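Local coordinates for protein formimidoylglutamase (Bacillus subtilis, PDB 3M1R) that hydrolyses N-formimidoyl-L-glutamate to L-glutamate and formamide, a manganese-dependent step of histidine degradation carried out by a member of the arginase family, at residues T23-L28 / V308-L313; Y134-A139 / F239-V244. All coordinates share one frame; numbering follows the deposited sequence.

Overall arrangement
The two contacts sit on different layers of the arginase-type alpha/beta fold, with centres about 21 Å apart and nearest atoms about 4 Å apart but not touching. Along the chain, contact 2 (134-139 with 239-244) is nested inside the loop that contact 1 (23-28 with 308-313) closes. Contact 2 joins helix 133-141 to the interior strand 239-245 of the parallel sheet; contact 1 joins the N-terminal loop, just before strand 29-31, outermost in the sheet of this chain, to the last helix, 300-318. Ile242 and Ile286 face the helix 300-318 side, while Phe241 and Glu287 face helix 133-141, which places the two helices on opposite faces of the sheet.

Contact 1 of 2, residues T23-L28 / V308-L313; sequences TKMSDL and VLLHAL
Met25, a selenomethionine in this crystal, reaches from the N-terminal loop to Leu310 and Leu313, which lie one turn apart on helix 300-318. Its CB already points at the helix, yet the first atom to touch is CG, 4.0 Å from Leu310 CD2. CG lies anti to the carbonyl carbon (chi1 -72°), and the chain then bends at both later torsions, chi2 and chi3. The bends keep SE beside the same leucine methyl, with Met25 SE 4.1 Å from Leu310 CD2, and carry the terminal methyl on to the next turn, where Met25 CE stands 4.1 Å from Leu313 CD2. Met25 and Leu310 slide past each other in opposite directions, whereas Met25 and Leu313 meet tip to tip. All of these approaches are apolar and at van der Waals distance, together burying 98 Å².

Bonds close a short turn around Met25: Asp27 N to Lys24 O, Leu28 N to Met25 O, and Lys24 N to Asp27 OD2, 2.9 Å, on the anti side and tilted 29° out of the carboxylate plane. Leu68 of helix 60-69 touches both Met25 and Leu310, while Phe194 of a second subunit packs on Leu310. The arrangement belongs to the helical layer of the arginase fold: the last helix, whose Val308, Leu309 and Ala312 rest on strand 283-289, takes the selenomethionine of the N-terminal loop on its Leu310-Leu313 flank, beside helix 60-69.

Contact 2 of 2, residues Y134-A139 / F239-V244; sequences YSTIKA and FIFISV
Packing of a helix on the central parallel sheet, the basic element of the arginase alpha/beta fold, is seen here where Ile137 of helix 133-141 meets Phe241 of strand 239-245. The backbones come nearest at this same pair, whose CA atoms are 7.5 Å apart. Phe241 sends its CB toward the helix; with CG anti to the backbone N, chi1 (-180°) carries the ring that way, and chi2 (84°) turns its CD2-CE2 side to the isoleucine.

Ile137 meets that side with its longer branch: CG1 is 3.6 Å from Phe241 CD2 and 3.7 Å from Phe241 CE2. Further out, Ile137 CD1 is 4.0 Å from Phe241 CD2, so two successive carbons of the branch cover the same ring bond. The two side chains cross obliquely. Beyond the ring, Ile137 also touches Phe172 and Leu175 of helix 171-178. With an alanine here everything past CB is gone, which would probably open a gap between the CD2-CE2 side of Phe241 and helix 171-178 and let the ring turn more freely.

At the far end of the ring, Phe241 CZ lies 4.3 Å from Thr136 OG1, which has hydrogen-bond partners in Ile132 O and Glu287 OE1. The other carboxylate oxygen, Glu287 OE2, bonds Ser243 OG. The Ile137 side chain is about 8 Å from that of Asn130, a ligand of a bound calcium ion. The contact itself is apolar, while the buried hydroxyls of Thr136 and Ser243 share the carboxylate of Glu287, on neighbouring strand 283-289, so that one glutamate bridges helix and strand beside the hydrocarbon contact.

Contact 1 of 2, residues T23-L28 / V308-L313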
ATOM      1  N   THR D  23      22.267   5.083 -24.619  1.00 42.93           N
ATOM      2  CA  THR D  23      21.158   5.510 -25.455  1.00 46.28           C
ATOM      3  C   THR D  23      19.904   4.782 -25.018  1.00 46.61           C
ATOM      4  O   THR D  23      19.781   3.577 -25.238  1.00 46.81           O
ATOM      5  CB  THR D  23      21.360   5.208 -26.935  1.00 48.80           C
ATOM      6  OG1 THR D  23      22.483   5.949 -27.428  1.00 56.97           O
ATOM      7  CG2 THR D  23      20.104   5.626 -27.696  1.00 40.37           C
ATOM      8  N   LYS D  24      18.983   5.527 -24.411  1.00 37.84           N
ATOM      9  CA  LYS D  24      17.709   4.993 -23.956  1.00 41.85           C
ATOM     10  C   LYS D  24      16.631   5.430 -24.927  1.00 41.15           C
ATOM     11  O   LYS D  24      16.868   6.319 -25.746  1.00 37.62           O
ATOM     12  CB  LYS D  24      17.406   5.503 -22.546  1.00 39.81           C
ATOM     13  CG  LYS D  24      18.435   5.037 -21.533  1.00 46.81           C
ATOM     14  CD  LYS D  24      18.091   5.470 -20.131  1.00 51.97           C
ATOM     15  CE  LYS D  24      17.981   6.991 -20.035  1.00 62.86           C
ATOM     16  NZ  LYS D  24      17.478   7.443 -18.693  1.00 71.21           N
HETATM   17  N   MSE D  25      15.453   4.814 -24.843  1.00 37.91           N
HETATM   18  CA  MSE D  25      14.390   5.145 -25.772  1.00 34.50           C
HETATM   19  C   MSE D  25      14.055   6.631 -25.684  1.00 36.60           C
HETATM   20  O   MSE D  25      13.666   7.255 -26.672  1.00 38.70           O
HETATM   21  CB  MSE D  25      13.153   4.272 -25.524  1.00 34.49           C
HETATM   22  CG  MSE D  25      13.340   2.829 -25.970  1.00 38.12           C
HETATM   23 SE   MSE D  25      13.705   2.647 -27.909  0.86 50.19          SE
HETATM   24  CE  MSE D  25      11.908   3.066 -28.568  1.00 54.06           C
ATOM     25  N   SER D  26      14.221   7.204 -24.497  1.00 36.45           N
ATOM     26  CA  SER D  26      13.963   8.631 -24.323  1.00 36.43           C
ATOM     27  C   SER D  26      14.824   9.506 -25.237  1.00 41.42           C
ATOM     28  O   SER D  26      14.453  10.632 -25.541  1.00 47.82           O
ATOM     29  CB  SER D  26      14.202   9.044 -22.886  1.00 32.41           C
ATOM     30  OG  SER D  26      15.397   8.465 -22.415  1.00 40.90           O
ATOM     31  N   ASP D  27      15.974   8.993 -25.659  1.00 36.03           N
ATOM     32  CA  ASP D  27      16.870   9.757 -26.520  1.00 42.33           C
ATOM     33  C   ASP D  27      16.416   9.659 -27.968  1.00 44.63           C
ATOM     34  O   ASP D  27      16.910  10.387 -28.818  1.00 49.55           O
ATOM     35  CB  ASP D  27      18.313   9.255 -26.380  1.00 47.81           C
ATOM     36  CG  ASP D  27      18.825   9.345 -24.949  1.00 55.42           C
ATOM     37  OD1 ASP D  27      18.645  10.404 -24.312  1.00 54.80           O
ATOM     38  OD2 ASP D  27      19.410   8.357 -24.462  1.00 58.53           O
ATOM     39  N   LEU D  28      15.472   8.762 -28.247  1.00 40.79           N
ATOM     40  CA  LEU D  28      15.095   8.462 -29.637  1.00 41.13           C
ATOM     41  C   LEU D  28      13.631   8.747 -29.966  1.00 44.97           C
ATOM     42  O   LEU D  28      13.218   8.648 -31.112  1.00 48.47           O
ATOM     43  CB  LEU D  28      15.397   7.002 -29.956  1.00 36.14           C
ATOM     44  CG  LEU D  28      16.857   6.583 -29.955  1.00 39.95           C
ATOM     45  CD1 LEU D  28      16.951   5.100 -29.849  1.00 43.79           C
ATOM     46  CD2 LEU D  28      17.507   7.058 -31.246  1.00 48.77           C
ATOM     47  N   VAL D 308       7.371  -5.721 -24.582  1.00 32.61           N
ATOM     48  CA  VAL D 308       6.665  -6.178 -25.772  1.00 33.51           C
ATOM     49  C   VAL D 308       6.927  -5.210 -26.936  1.00 33.70           C
ATOM     50  O   VAL D 308       7.067  -5.626 -28.081  1.00 36.96           O
ATOM     51  CB  VAL D 308       5.145  -6.287 -25.537  1.00 31.84           C
ATOM     52  CG1 VAL D 308       4.438  -6.594 -26.827  1.00 29.72           C
ATOM     53  CG2 VAL D 308       4.824  -7.333 -24.462  1.00 29.30           C
ATOM     54  N   LEU D 309       6.961  -3.916 -26.637  1.00 34.74           N
ATOM     55  CA  LEU D 309       7.232  -2.894 -27.639  1.00 39.27           C
ATOM     56  C   LEU D 309       8.663  -3.034 -28.178  1.00 39.27           C
ATOM     57  O   LEU D 309       8.881  -3.064 -29.390  1.00 41.35           O
ATOM     58  CB  LEU D 309       7.024  -1.499 -27.046  1.00 38.42           C
ATOM     59  CG  LEU D 309       5.714  -0.793 -27.414  1.00 44.71           C
ATOM     60  CD1 LEU D 309       4.714  -1.759 -28.033  1.00 32.57           C
ATOM     61  CD2 LEU D 309       5.112  -0.038 -26.223  1.00 41.29           C
ATOM     62  N   LEU D 310       9.623  -3.133 -27.266  1.00 27.48           N
ATOM     63  CA  LEU D 310      11.015  -3.345 -27.630  1.00 31.26           C
ATOM     64  C   LEU D 310      11.203  -4.578 -28.510  1.00 36.89           C
ATOM     65  O   LEU D 310      11.912  -4.499 -29.496  1.00 33.08           O
ATOM     66  CB  LEU D 310      11.902  -3.416 -26.387  1.00 34.36           C
ATOM     67  CG  LEU D 310      11.993  -2.070 -25.658  1.00 37.86           C
ATOM     68  CD1 LEU D 310      12.653  -2.213 -24.296  1.00 37.49           C
ATOM     69  CD2 LEU D 310      12.755  -1.057 -26.505  1.00 39.16           C
ATOM     70  N   HIS D 311      10.546  -5.692 -28.179  1.00 34.37           N
ATOM     71  CA  HIS D 311      10.733  -6.928 -28.926  1.00 35.66           C
ATOM     72  C   HIS D 311      10.012  -6.914 -30.270  1.00 38.21           C
ATOM     73  O   HIS D 311      10.461  -7.520 -31.224  1.00 45.73           O
ATOM     74  CB  HIS D 311      10.358  -8.159 -28.097  1.00 32.52           C
ATOM     75  CG  HIS D 311      11.380  -8.522 -27.065  1.00 35.32           C
ATOM     76  ND1 HIS D 311      12.255  -9.578 -27.218  1.00 40.65           N
ATOM     77  CD2 HIS D 311      11.672  -7.967 -25.861  1.00 34.68           C
ATOM     78  CE1 HIS D 311      13.046  -9.655 -26.161  1.00 37.79           C
ATOM     79  NE2 HIS D 311      12.705  -8.694 -25.319  1.00 39.62           N
ATOM     80  N   ALA D 312       8.909  -6.195 -30.354  1.00 38.68           N
ATOM     81  CA  ALA D 312       8.269  -5.995 -31.637  1.00 37.03           C
ATOM     82  C   ALA D 312       9.156  -5.143 -32.538  1.00 35.54           C
ATOM     83  O   ALA D 312       9.338  -5.454 -33.711  1.00 40.26           O
ATOM     84  CB  ALA D 312       6.884  -5.352 -31.467  1.00 32.61           C
ATOM     85  N   LEU D 313       9.693  -4.059 -31.993  1.00 40.13           N
ATOM     86  CA  LEU D 313      10.588  -3.185 -32.754  1.00 39.72           C
ATOM     87  C   LEU D 313      11.778  -3.997 -33.240  1.00 40.27           C
ATOM     88  O   LEU D 313      12.205  -3.878 -34.384  1.00 39.29           O
ATOM     89  CB  LEU D 313      11.100  -2.056 -31.874  1.00 40.07           C
ATOM     90  CG  LEU D 313      10.662  -0.592 -31.991  1.00 44.48           C
ATOM     91  CD1 LEU D 313       9.635  -0.287 -33.067  1.00 42.81           C
ATOM     92  CD2 LEU D 313      10.208  -0.109 -30.629  1.00 37.21           C
TER

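Contact 2 of 2, residues Y134-A139 / F239-V244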
ATOM      1  N   TYR D 134     -11.878  -2.910 -31.550  1.00 46.65           N
ATOM      2  CA  TYR D 134     -12.839  -2.792 -32.627  1.00 47.44           C
ATOM      3  C   TYR D 134     -12.458  -1.644 -33.548  1.00 51.51           C
ATOM      4  O   TYR D 134     -12.335  -1.831 -34.758  1.00 55.89           O
ATOM      5  CB  TYR D 134     -14.250  -2.575 -32.106  1.00 48.51           C
ATOM      6  CG  TYR D 134     -15.196  -2.149 -33.192  1.00 49.57           C
ATOM      7  CD1 TYR D 134     -15.827  -3.093 -33.998  1.00 47.32           C
ATOM      8  CD2 TYR D 134     -15.462  -0.804 -33.420  1.00 53.10           C
ATOM      9  CE1 TYR D 134     -16.702  -2.709 -34.995  1.00 51.41           C
ATOM     10  CE2 TYR D 134     -16.346  -0.407 -34.426  1.00 54.30           C
ATOM     11  CZ  TYR D 134     -16.950  -1.367 -35.209  1.00 54.42           C
ATOM     12  OH  TYR D 134     -17.816  -0.988 -36.206  1.00 61.28           O
ATOM     13  N   SER D 135     -12.272  -0.454 -32.981  1.00 44.10           N
ATOM     14  CA  SER D 135     -11.977   0.722 -33.803  1.00 50.33           C
ATOM     15  C   SER D 135     -10.602   0.665 -34.504  1.00 44.90           C
ATOM     16  O   SER D 135     -10.463   1.101 -35.644  1.00 48.41           O
ATOM     17  CB  SER D 135     -12.129   2.015 -32.993  1.00 54.50           C
ATOM     18  OG  SER D 135     -13.469   2.204 -32.561  1.00 58.67           O
ATOM     19  N   THR D 136      -9.590   0.136 -33.829  1.00 41.45           N
ATOM     20  CA  THR D 136      -8.246   0.134 -34.405  1.00 45.55           C
ATOM     21  C   THR D 136      -8.175  -0.805 -35.603  1.00 50.43           C
ATOM     22  O   THR D 136      -7.781  -0.401 -36.691  1.00 57.52           O
ATOM     23  CB  THR D 136      -7.198  -0.271 -33.370  1.00 37.72           C
ATOM     24  OG1 THR D 136      -7.671  -1.421 -32.666  1.00 40.44           O
ATOM     25  CG2 THR D 136      -6.989   0.847 -32.393  1.00 38.56           C
ATOM     26  N   ILE D 137      -8.575  -2.055 -35.392  1.00 51.29           N
ATOM     27  CA  ILE D 137      -8.625  -3.060 -36.448  1.00 49.13           C
ATOM     28  C   ILE D 137      -9.498  -2.658 -37.634  1.00 55.19           C
ATOM     29  O   ILE D 137      -9.103  -2.819 -38.784  1.00 58.73           O
ATOM     30  CB  ILE D 137      -9.065  -4.414 -35.889  1.00 42.60           C
ATOM     31  CG1 ILE D 137      -7.991  -4.937 -34.938  1.00 46.61           C
ATOM     32  CG2 ILE D 137      -9.295  -5.394 -37.000  1.00 43.56           C
ATOM     33  CD1 ILE D 137      -8.374  -6.191 -34.201  1.00 51.80           C
ATOM     34  N   LYS D 138     -10.681  -2.125 -37.366  1.00 55.47           N
ATOM     35  CA  LYS D 138     -11.535  -1.650 -38.447  1.00 55.26           C
ATOM     36  C   LYS D 138     -10.810  -0.624 -39.330  1.00 55.78           C
ATOM     37  O   LYS D 138     -10.996  -0.604 -40.539  1.00 57.33           O
ATOM     38  CB  LYS D 138     -12.805  -1.045 -37.866  1.00 54.62           C
ATOM     39  CG  LYS D 138     -13.804  -0.469 -38.865  1.00 57.96           C
ATOM     40  CD  LYS D 138     -15.113  -0.152 -38.122  1.00 60.96           C
ATOM     41  CE  LYS D 138     -15.835   1.065 -38.683  1.00 71.16           C
ATOM     42  NZ  LYS D 138     -16.730   1.672 -37.644  1.00 71.34           N
ATOM     43  N   ALA D 139      -9.999   0.233 -38.715  1.00 57.55           N
ATOM     44  CA  ALA D 139      -9.253   1.240 -39.458  1.00 55.84           C
ATOM     45  C   ALA D 139      -8.189   0.561 -40.291  1.00 52.46           C
ATOM     46  O   ALA D 139      -8.014   0.877 -41.461  1.00 55.52           O
ATOM     47  CB  ALA D 139      -8.621   2.242 -38.518  1.00 53.01           C
ATOM     48  N   PHE D 239      -2.363  -8.536 -44.792  1.00 54.19           N
ATOM     49  CA  PHE D 239      -1.661  -7.945 -43.651  1.00 55.10           C
ATOM     50  C   PHE D 239      -1.965  -8.688 -42.361  1.00 55.90           C
ATOM     51  O   PHE D 239      -2.980  -9.377 -42.250  1.00 54.39           O
ATOM     52  CB  PHE D 239      -2.067  -6.485 -43.460  1.00 53.20           C
ATOM     53  CG  PHE D 239      -1.912  -5.644 -44.690  1.00 58.27           C
ATOM     54  CD1 PHE D 239      -2.926  -5.580 -45.633  1.00 59.65           C
ATOM     55  CD2 PHE D 239      -0.761  -4.902 -44.895  1.00 61.99           C
ATOM     56  CE1 PHE D 239      -2.791  -4.805 -46.761  1.00 64.19           C
ATOM     57  CE2 PHE D 239      -0.618  -4.119 -46.025  1.00 65.74           C
ATOM     58  CZ  PHE D 239      -1.636  -4.072 -46.958  1.00 64.96           C
ATOM     59  N   ILE D 240      -1.087  -8.528 -41.378  1.00 52.52           N
ATOM     60  CA  ILE D 240      -1.325  -9.079 -40.055  1.00 51.30           C
ATOM     61  C   ILE D 240      -1.326  -7.952 -39.030  1.00 52.22           C
ATOM     62  O   ILE D 240      -0.549  -7.004 -39.150  1.00 49.52           O
ATOM     63  CB  ILE D 240      -0.275 -10.134 -39.679  1.00 58.03           C
ATOM     64  CG1 ILE D 240       1.111  -9.506 -39.629  1.00 67.19           C
ATOM     65  CG2 ILE D 240      -0.290 -11.285 -40.679  1.00 62.50           C
ATOM     66  CD1 ILE D 240       2.226 -10.513 -39.766  1.00 71.02           C
ATOM     67  N   PHE D 241      -2.234  -8.038 -38.053  1.00 46.66           N
ATOM     68  CA  PHE D 241      -2.286  -7.092 -36.949  1.00 44.11           C
ATOM     69  C   PHE D 241      -2.130  -7.873 -35.659  1.00 41.22           C
ATOM     70  O   PHE D 241      -2.766  -8.901 -35.465  1.00 42.05           O
ATOM     71  CB  PHE D 241      -3.608  -6.316 -36.960  1.00 48.81           C
ATOM     72  CG  PHE D 241      -3.740  -5.305 -35.838  1.00 44.18           C
ATOM     73  CD1 PHE D 241      -3.197  -4.034 -35.960  1.00 47.37           C
ATOM     74  CD2 PHE D 241      -4.424  -5.621 -34.679  1.00 43.36           C
ATOM     75  CE1 PHE D 241      -3.327  -3.101 -34.944  1.00 47.51           C
ATOM     76  CE2 PHE D 241      -4.564  -4.689 -33.655  1.00 45.16           C
ATOM     77  CZ  PHE D 241      -4.019  -3.427 -33.789  1.00 45.63           C
ATOM     78  N   ILE D 242      -1.250  -7.395 -34.795  1.00 45.21           N
ATOM     79  CA  ILE D 242      -0.953  -8.081 -33.557  1.00 39.22           C
ATOM     80  C   ILE D 242      -1.669  -7.378 -32.415  1.00 44.97           C
ATOM     81  O   ILE D 242      -1.393  -6.213 -32.134  1.00 40.02           O
ATOM     82  CB  ILE D 242       0.556  -8.064 -33.257  1.00 34.22           C
ATOM     83  CG1 ILE D 242       1.356  -8.730 -34.377  1.00 34.47           C
ATOM     84  CG2 ILE D 242       0.846  -8.749 -31.927  1.00 34.49           C
ATOM     85  CD1 ILE D 242       2.846  -8.625 -34.129  1.00 34.58           C
ATOM     86  N   SER D 243      -2.592  -8.082 -31.765  1.00 44.87           N
ATOM     87  CA  SER D 243      -3.277  -7.537 -30.598  1.00 40.54           C
ATOM     88  C   SER D 243      -2.852  -8.259 -29.336  1.00 36.20           C
ATOM     89  O   SER D 243      -3.170  -9.432 -29.135  1.00 34.14           O
ATOM     90  CB  SER D 243      -4.799  -7.622 -30.755  1.00 42.87           C
ATOM     91  OG  SER D 243      -5.454  -6.945 -29.683  1.00 49.94           O
ATOM     92  N   VAL D 244      -2.136  -7.553 -28.475  1.00 35.61           N
ATOM     93  CA  VAL D 244      -1.700  -8.153 -27.229  1.00 33.96           C
ATOM     94  C   VAL D 244      -2.551  -7.684 -26.058  1.00 31.44           C
ATOM     95  O   VAL D 244      -2.500  -6.519 -25.661  1.00 36.08           O
ATOM     96  CB  VAL D 244      -0.242  -7.834 -26.915  1.00 30.30           C
ATOM     97  CG1 VAL D 244       0.134  -8.517 -25.595  1.00 30.41           C
ATOM     98  CG2 VAL D 244       0.641  -8.310 -28.048  1.00 30.42           C
TER